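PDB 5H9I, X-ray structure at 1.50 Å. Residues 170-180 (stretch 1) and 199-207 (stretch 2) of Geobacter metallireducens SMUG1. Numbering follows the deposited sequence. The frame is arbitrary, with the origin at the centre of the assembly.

Stretch 1 170-180: CDLALRRTVVL
Stretch 2 199-207: EALEGFDVE

A single hydrogen bond joins the two stretches, and it runs from a side chain to the main chain: Arg175 NH1 donates to Ala200 O at 3.0 Å, with an N-H...O angle of 163°. The carbonyl lies at the edge of the guanidinium, near its plane, where the N-H bonds point. Arg175 reaches it with chi1 to chi3 in m, t and m and chi4 at -89°.

Stretch 1 is helical throughout, with phi from -58° to -73° and psi from -36° to -47° and i to i-4 bonds of 2.9 Å from Leu174 N to Cys170 O through Leu180 N to Arg176 O. Thr177 (chi1 m) adds a bond from OG1 to Ala173 O at 2.8 Å. Stretch 2 enters as helix at Glu199 and Ala200 (-68/-45 and -75/-33); Leu201 follows at -108/5. A type II turn then spans Leu201 to Phe204, closed by Phe204 N to Leu201 O at 3.0 Å. Glu202 (-57/133) and Gly203 (87/-8) occupy its corners, the positive phi of the latter favouring glycine. Phe204 (-75/156) ends the turn; the chain bends at Asp205 (-84/64), where Val206 N makes a weak hydrogen bond to Phe204 O at 2.8 Å, and is extended at Val206 (-141/149) and Glu207 (-92/151).

The register sets Asp171 CA 5.1 Å from Ala200 CA and Arg175 CA 6.4 Å from Leu201 CA, so the contact advances along both chains in the same sense. The side chain of Ala200 points toward the helix at this close approach: its CB lies 3.7 Å from Asp171 OD1 and 3.9 Å from Leu174 CD2. Asp171 has chi1 m, and Leu174, also directed toward stretch 2, is tp.

Leu201 starts sideways, but its mt rotamer brings its end nearer the helix. Leu201 CD2 lies 3.9 Å from Val178 CG2, 4.0 Å from Arg175 CG and 4.3 Å from Leu174 CG, an apolar cluster that includes the aliphatic part of the arginine.

Phe204, pointing toward the helix with chi1 m and chi2 70°, carries the packing onward. Arg175 CD meets CE1 of Phe204 at 3.6 Å, and Val178 CG1 approaches Phe204 CD2 obliquely at 4.2 Å. Val179 CG2 instead lies at the ring edge, 3.7 Å from Phe204 CE2. Val178 (chi1 t) also turns toward stretch 2, and its CG1 packs 4.0 Å from CG1 of Val206 (chi1 m), extending the apolar contact past the turn. In all, 433 Å² is buried, both sides summed; apart from the one hydrogen bond, the pairings described are van der Waals contacts.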

ATOM      1  N   CYS A 170       3.920  -8.205   8.816  1.00 15.57           N
ATOM      2  CA  CYS A 170       3.181  -7.878   7.600  1.00 14.41           C
ATOM      3  C   CYS A 170       2.367  -9.024   7.063  1.00 15.42           C
ATOM      4  O   CYS A 170       1.200  -8.893   6.615  1.00 16.39           O
ATOM      5  CB  CYS A 170       4.129  -7.302   6.553  1.00 16.26           C
ATOM      6  SG  CYS A 170       4.873  -5.719   7.032  1.00 20.17           S
ATOM      7  N   ASP A 171       2.921 -10.258   7.147  1.00 15.63           N
ATOM      8  CA  ASP A 171       2.125 -11.443   6.727  1.00 14.87           C
ATOM      9  C   ASP A 171       0.847 -11.652   7.574  1.00 13.08           C
ATOM     10  O   ASP A 171      -0.201 -11.984   7.053  1.00 14.61           O
ATOM     11  CB  ASP A 171       3.006 -12.740   6.878  1.00 16.56           C
ATOM     12  CG  ASP A 171       4.106 -12.900   5.856  1.00 20.24           C
ATOM     13  OD1 ASP A 171       4.257 -12.104   4.901  1.00 18.38           O
ATOM     14  OD2 ASP A 171       4.977 -13.850   6.127  1.00 20.51           O
ATOM     15  N   LEU A 172       1.035 -11.449   8.887  1.00 15.73           N
ATOM     16  CA  LEU A 172      -0.098 -11.593   9.779  1.00 15.57           C
ATOM     17  C   LEU A 172      -1.229 -10.532   9.452  1.00 14.92           C
ATOM     18  O   LEU A 172      -2.400 -10.888   9.353  1.00 15.82           O
ATOM     19  CB  LEU A 172       0.324 -11.418  11.232  1.00 16.12           C
ATOM     20  CG  LEU A 172      -0.788 -11.271  12.303  1.00 17.33           C
ATOM     21  CD1 LEU A 172      -1.685 -12.493  12.271  1.00 18.66           C
ATOM     22  CD2 LEU A 172      -0.125 -11.048  13.644  1.00 21.60           C
ATOM     23  N   ALA A 173      -0.763  -9.298   9.185  1.00 13.54           N
ATOM     24  CA  ALA A 173      -1.751  -8.240   8.867  1.00 13.58           C
ATOM     25  C   ALA A 173      -2.449  -8.604   7.552  1.00 14.42           C
ATOM     26  O   ALA A 173      -3.620  -8.339   7.362  1.00 14.00           O
ATOM     27  CB  ALA A 173      -1.080  -6.883   8.784  1.00 13.32           C
ATOM     28  N   LEU A 174      -1.703  -9.124   6.572  1.00 14.44           N
ATOM     29  CA  LEU A 174      -2.292  -9.473   5.317  1.00 11.20           C
ATOM     30  C   LEU A 174      -3.334 -10.622   5.404  1.00 13.54           C
ATOM     31  O   LEU A 174      -4.382 -10.572   4.857  1.00 13.40           O
ATOM     32  CB  LEU A 174      -1.217  -9.798   4.228  1.00 14.22           C
ATOM     33  CG  LEU A 174      -1.676 -10.159   2.864  1.00 14.22           C
ATOM     34  CD1 LEU A 174      -2.613  -9.132   2.227  1.00 15.09           C
ATOM     35  CD2 LEU A 174      -0.405 -10.445   1.986  1.00 16.13           C
ATOM     36  N   ARG A 175      -2.924 -11.688   6.180  1.00 12.18           N
ATOM     37  CA  ARG A 175      -3.869 -12.709   6.442  1.00 13.81           C
ATOM     38  C   ARG A 175      -5.157 -12.186   7.147  1.00 13.85           C
ATOM     39  O   ARG A 175      -6.233 -12.574   6.730  1.00 14.40           O
ATOM     40  CB  ARG A 175      -3.249 -13.838   7.283  1.00 15.42           C
ATOM     41  CG  ARG A 175      -2.316 -14.724   6.495  1.00 16.40           C
ATOM     42  CD  ARG A 175      -1.823 -15.860   7.306  1.00 15.46           C
ATOM     43  NE  ARG A 175      -0.869 -15.533   8.327  1.00 17.11           N
ATOM     44  CZ  ARG A 175       0.452 -15.499   8.124  1.00 16.47           C
ATOM     45  NH1 ARG A 175       0.977 -15.775   6.962  1.00 16.14           N
ATOM     46  NH2 ARG A 175       1.226 -15.168   9.149  1.00 18.71           N
ATOM     47  N   ARG A 176      -4.997 -11.311   8.151  1.00 15.33           N
ATOM     48  CA  ARG A 176      -6.135 -10.750   8.790  1.00 14.28           C
ATOM     49  C   ARG A 176      -7.010  -9.939   7.792  1.00 15.23           C
ATOM     50  O   ARG A 176      -8.245 -10.031   7.847  1.00 13.92           O
ATOM     51  CB  ARG A 176      -5.696  -9.828   9.902  1.00 14.01           C
ATOM     52  CG  ARG A 176      -5.179 -10.586  11.143  1.00 14.87           C
ATOM     53  CD  ARG A 176      -4.549  -9.696  12.084  1.00 16.92           C
ATOM     54  NE  ARG A 176      -4.379 -10.357  13.404  1.00 16.96           N
ATOM     55  CZ  ARG A 176      -3.602  -9.897  14.354  1.00 17.92           C
ATOM     56  NH1 ARG A 176      -2.819  -8.835  14.253  1.00 16.87           N
ATOM     57  NH2 ARG A 176      -3.611 -10.634  15.503  1.00 19.77           N
ATOM     58  N   THR A 177      -6.355  -9.207   6.912  1.00 14.68           N
ATOM     59  CA  THR A 177      -7.083  -8.420   5.905  1.00 12.00           C
ATOM     60  C   THR A 177      -7.922  -9.303   5.021  1.00 12.17           C
ATOM     61  O   THR A 177      -9.085  -9.029   4.649  1.00 13.40           O
ATOM     62  CB  THR A 177      -6.088  -7.548   5.126  1.00 12.52           C
ATOM     63  OG1 THR A 177      -5.396  -6.691   6.012  1.00 14.10           O
ATOM     64  CG2 THR A 177      -6.826  -6.798   4.045  1.00 13.91           C
ATOM     65  N   VAL A 178      -7.310 -10.423   4.606  1.00 12.26           N
ATOM     66  CA  VAL A 178      -8.008 -11.353   3.721  1.00 13.27           C
ATOM     67  C   VAL A 178      -9.153 -12.077   4.466  1.00 13.59           C
ATOM     68  O   VAL A 178     -10.230 -12.293   3.894  1.00 14.83           O
ATOM     69  CB  VAL A 178      -6.976 -12.360   3.084  1.00 13.72           C
ATOM     70  CG1 VAL A 178      -7.670 -13.557   2.447  1.00 14.28           C
ATOM     71  CG2 VAL A 178      -6.145 -11.582   2.090  1.00 13.75           C
ATOM     72  N   VAL A 179      -8.934 -12.455   5.711  1.00 14.35           N
ATOM     73  CA  VAL A 179     -10.040 -13.075   6.452  1.00 16.11           C
ATOM     74  C   VAL A 179     -11.196 -12.066   6.634  1.00 15.72           C
ATOM     75  O   VAL A 179     -12.350 -12.465   6.530  1.00 17.31           O
ATOM     76  CB  VAL A 179      -9.562 -13.576   7.821  1.00 15.43           C
ATOM     77  CG1 VAL A 179     -10.765 -13.955   8.757  1.00 21.29           C
ATOM     78  CG2 VAL A 179      -8.606 -14.765   7.577  1.00 17.67           C
ATOM     79  N   LEU A 180     -10.862 -10.760   6.841  1.00 13.62           N
ATOM     80  CA  LEU A 180     -11.991  -9.792   6.973  1.00 13.48           C
ATOM     81  C   LEU A 180     -12.712  -9.495   5.665  1.00 14.43           C
ATOM     82  O   LEU A 180     -13.957  -9.455   5.589  1.00 16.07           O
ATOM     83  CB  LEU A 180     -11.409  -8.558   7.509  1.00 12.41           C
ATOM     84  CG  LEU A 180     -12.409  -7.328   7.687  1.00 13.92           C
ATOM     85  CD1 LEU A 180     -13.337  -7.635   8.827  1.00 19.74           C
ATOM     86  CD2 LEU A 180     -11.686  -6.042   7.853  1.00 21.24           C
ATOM     87  N   GLU A 199       3.394 -16.145  -0.364  1.00 16.71           N
ATOM     88  CA  GLU A 199       4.013 -16.658   0.895  1.00 16.76           C
ATOM     89  C   GLU A 199       3.037 -16.561   2.082  1.00 20.17           C
ATOM     90  O   GLU A 199       2.876 -17.480   2.872  1.00 22.27           O
ATOM     91  CB  GLU A 199       5.282 -15.924   1.280  1.00 19.48           C
ATOM     92  CG  GLU A 199       6.497 -16.219   0.421  1.00 24.27           C
ATOM     93  CD  GLU A 199       7.202 -17.519   0.846  1.00 23.87           C
ATOM     94  OE1 GLU A 199       7.396 -17.708   2.021  1.00 24.73           O
ATOM     95  OE2 GLU A 199       7.455 -18.292  -0.031  1.00 28.05           O
ATOM     96  N   ALA A 200       2.359 -15.433   2.207  1.00 15.03           N
ATOM     97  CA  ALA A 200       1.507 -15.192   3.329  1.00 14.30           C
ATOM     98  C   ALA A 200       0.195 -15.942   3.294  1.00 14.33           C
ATOM     99  O   ALA A 200      -0.357 -16.231   4.350  1.00 15.64           O
ATOM    100  CB  ALA A 200       1.256 -13.664   3.470  1.00 16.99           C
ATOM    101  N   LEU A 201      -0.347 -16.169   2.107  1.00 14.15           N
ATOM    102  CA  LEU A 201      -1.699 -16.632   1.902  1.00 14.87           C
ATOM    103  C   LEU A 201      -1.835 -18.097   1.422  1.00 14.48           C
ATOM    104  O   LEU A 201      -2.929 -18.515   1.132  1.00 17.11           O
ATOM    105  CB  LEU A 201      -2.449 -15.715   0.937  1.00 13.46           C
ATOM    106  CG  LEU A 201      -2.461 -14.280   1.399  1.00 12.88           C
ATOM    107  CD1 LEU A 201      -3.033 -13.408   0.291  1.00 15.60           C
ATOM    108  CD2 LEU A 201      -3.248 -14.123   2.662  1.00 17.78           C
ATOM    109  N   GLU A 202      -0.709 -18.810   1.356  1.00 14.41           N
ATOM    110  CA  GLU A 202      -0.827 -20.236   0.990  1.00 17.79           C
ATOM    111  C   GLU A 202      -1.771 -20.978   1.954  1.00 14.68           C
ATOM    112  O   GLU A 202      -1.710 -20.833   3.155  1.00 18.03           O
ATOM    113  CB  GLU A 202       0.530 -20.817   0.977  1.00 16.84           C
ATOM    114  CG  GLU A 202       0.492 -22.269   0.490  1.00 15.97           C
ATOM    115  CD  GLU A 202       1.814 -22.913   0.419  1.00 21.05           C
ATOM    116  OE1 GLU A 202       2.661 -22.375  -0.278  1.00 22.75           O
ATOM    117  OE2 GLU A 202       1.978 -23.917   1.164  1.00 20.30           O
ATOM    118  N   GLY A 203      -2.679 -21.747   1.350  1.00 17.35           N
ATOM    119  CA  GLY A 203      -3.697 -22.480   2.000  1.00 21.85           C
ATOM    120  C   GLY A 203      -4.955 -21.785   2.258  1.00 24.56           C
ATOM    121  O   GLY A 203      -5.941 -22.400   2.681  1.00 24.79           O
ATOM    122  N   PHE A 204      -5.021 -20.476   2.023  1.00 18.57           N
ATOM    123  CA  PHE A 204      -6.271 -19.801   1.967  1.00 19.97           C
ATOM    124  C   PHE A 204      -7.007 -20.112   0.641  1.00 16.28           C
ATOM    125  O   PHE A 204      -6.440 -20.343  -0.421  1.00 18.88           O
ATOM    126  CB  PHE A 204      -6.045 -18.259   2.116  1.00 19.41           C
ATOM    127  CG  PHE A 204      -5.689 -17.851   3.503  1.00 19.61           C
ATOM    128  CD1 PHE A 204      -4.463 -18.168   4.083  1.00 19.38           C
ATOM    129  CD2 PHE A 204      -6.548 -17.147   4.283  1.00 29.33           C
ATOM    130  CE1 PHE A 204      -4.116 -17.810   5.365  1.00 16.80           C
ATOM    131  CE2 PHE A 204      -6.197 -16.707   5.548  1.00 27.83           C
ATOM    132  CZ  PHE A 204      -5.014 -17.108   6.146  1.00 18.19           C
ATOM    133  N   ASP A 205      -8.301 -19.965   0.724  1.00 22.25           N
ATOM    134  CA  ASP A 205      -9.109 -20.169  -0.450  1.00 25.64           C
ATOM    135  C   ASP A 205      -9.173 -18.892  -1.327  1.00 20.70           C
ATOM    136  O   ASP A 205     -10.226 -18.264  -1.473  1.00 26.41           O
ATOM    137  CB  ASP A 205     -10.470 -20.610  -0.012  1.00 24.51           C
ATOM    138  CG  ASP A 205     -11.280 -21.176  -1.183  1.00 33.60           C
ATOM    139  OD1 ASP A 205     -10.764 -21.457  -2.282  1.00 30.51           O
ATOM    140  OD2 ASP A 205     -12.481 -21.358  -0.936  1.00 50.79           O
ATOM    141  N   VAL A 206      -8.027 -18.472  -1.864  1.00 19.16           N
ATOM    142  CA  VAL A 206      -7.889 -17.261  -2.681  1.00 17.16           C
ATOM    143  C   VAL A 206      -6.927 -17.565  -3.789  1.00 22.83           C
ATOM    144  O   VAL A 206      -6.054 -18.361  -3.587  1.00 23.88           O
ATOM    145  CB  VAL A 206      -7.281 -16.016  -1.996  1.00 23.37           C
ATOM    146  CG1 VAL A 206      -8.186 -15.400  -1.052  1.00 28.40           C
ATOM    147  CG2 VAL A 206      -5.951 -16.305  -1.350  1.00 25.51           C
ATOM    148  N   GLU A 207      -7.070 -16.952  -4.956  1.00 15.99           N
ATOM    149  CA  GLU A 207      -6.107 -17.026  -5.960  1.00 15.60           C
ATOM    150  C   GLU A 207      -5.193 -15.838  -5.771  1.00 20.14           C
ATOM    151  O   GLU A 207      -5.672 -14.758  -5.369  1.00 21.34           O
ATOM    152  CB  GLU A 207      -6.777 -16.947  -7.356  1.00 22.66           C
ATOM    153  CG  GLU A 207      -7.677 -18.115  -7.676  1.00 31.04           C
ATOM    154  CD  GLU A 207      -7.010 -19.513  -7.597  1.00 40.23           C
ATOM    155  OE1 GLU A 207      -5.779 -19.712  -7.964  1.00 37.77           O
ATOM    156  OE2 GLU A 207      -7.735 -20.401  -7.099  1.00 45.40           O
TER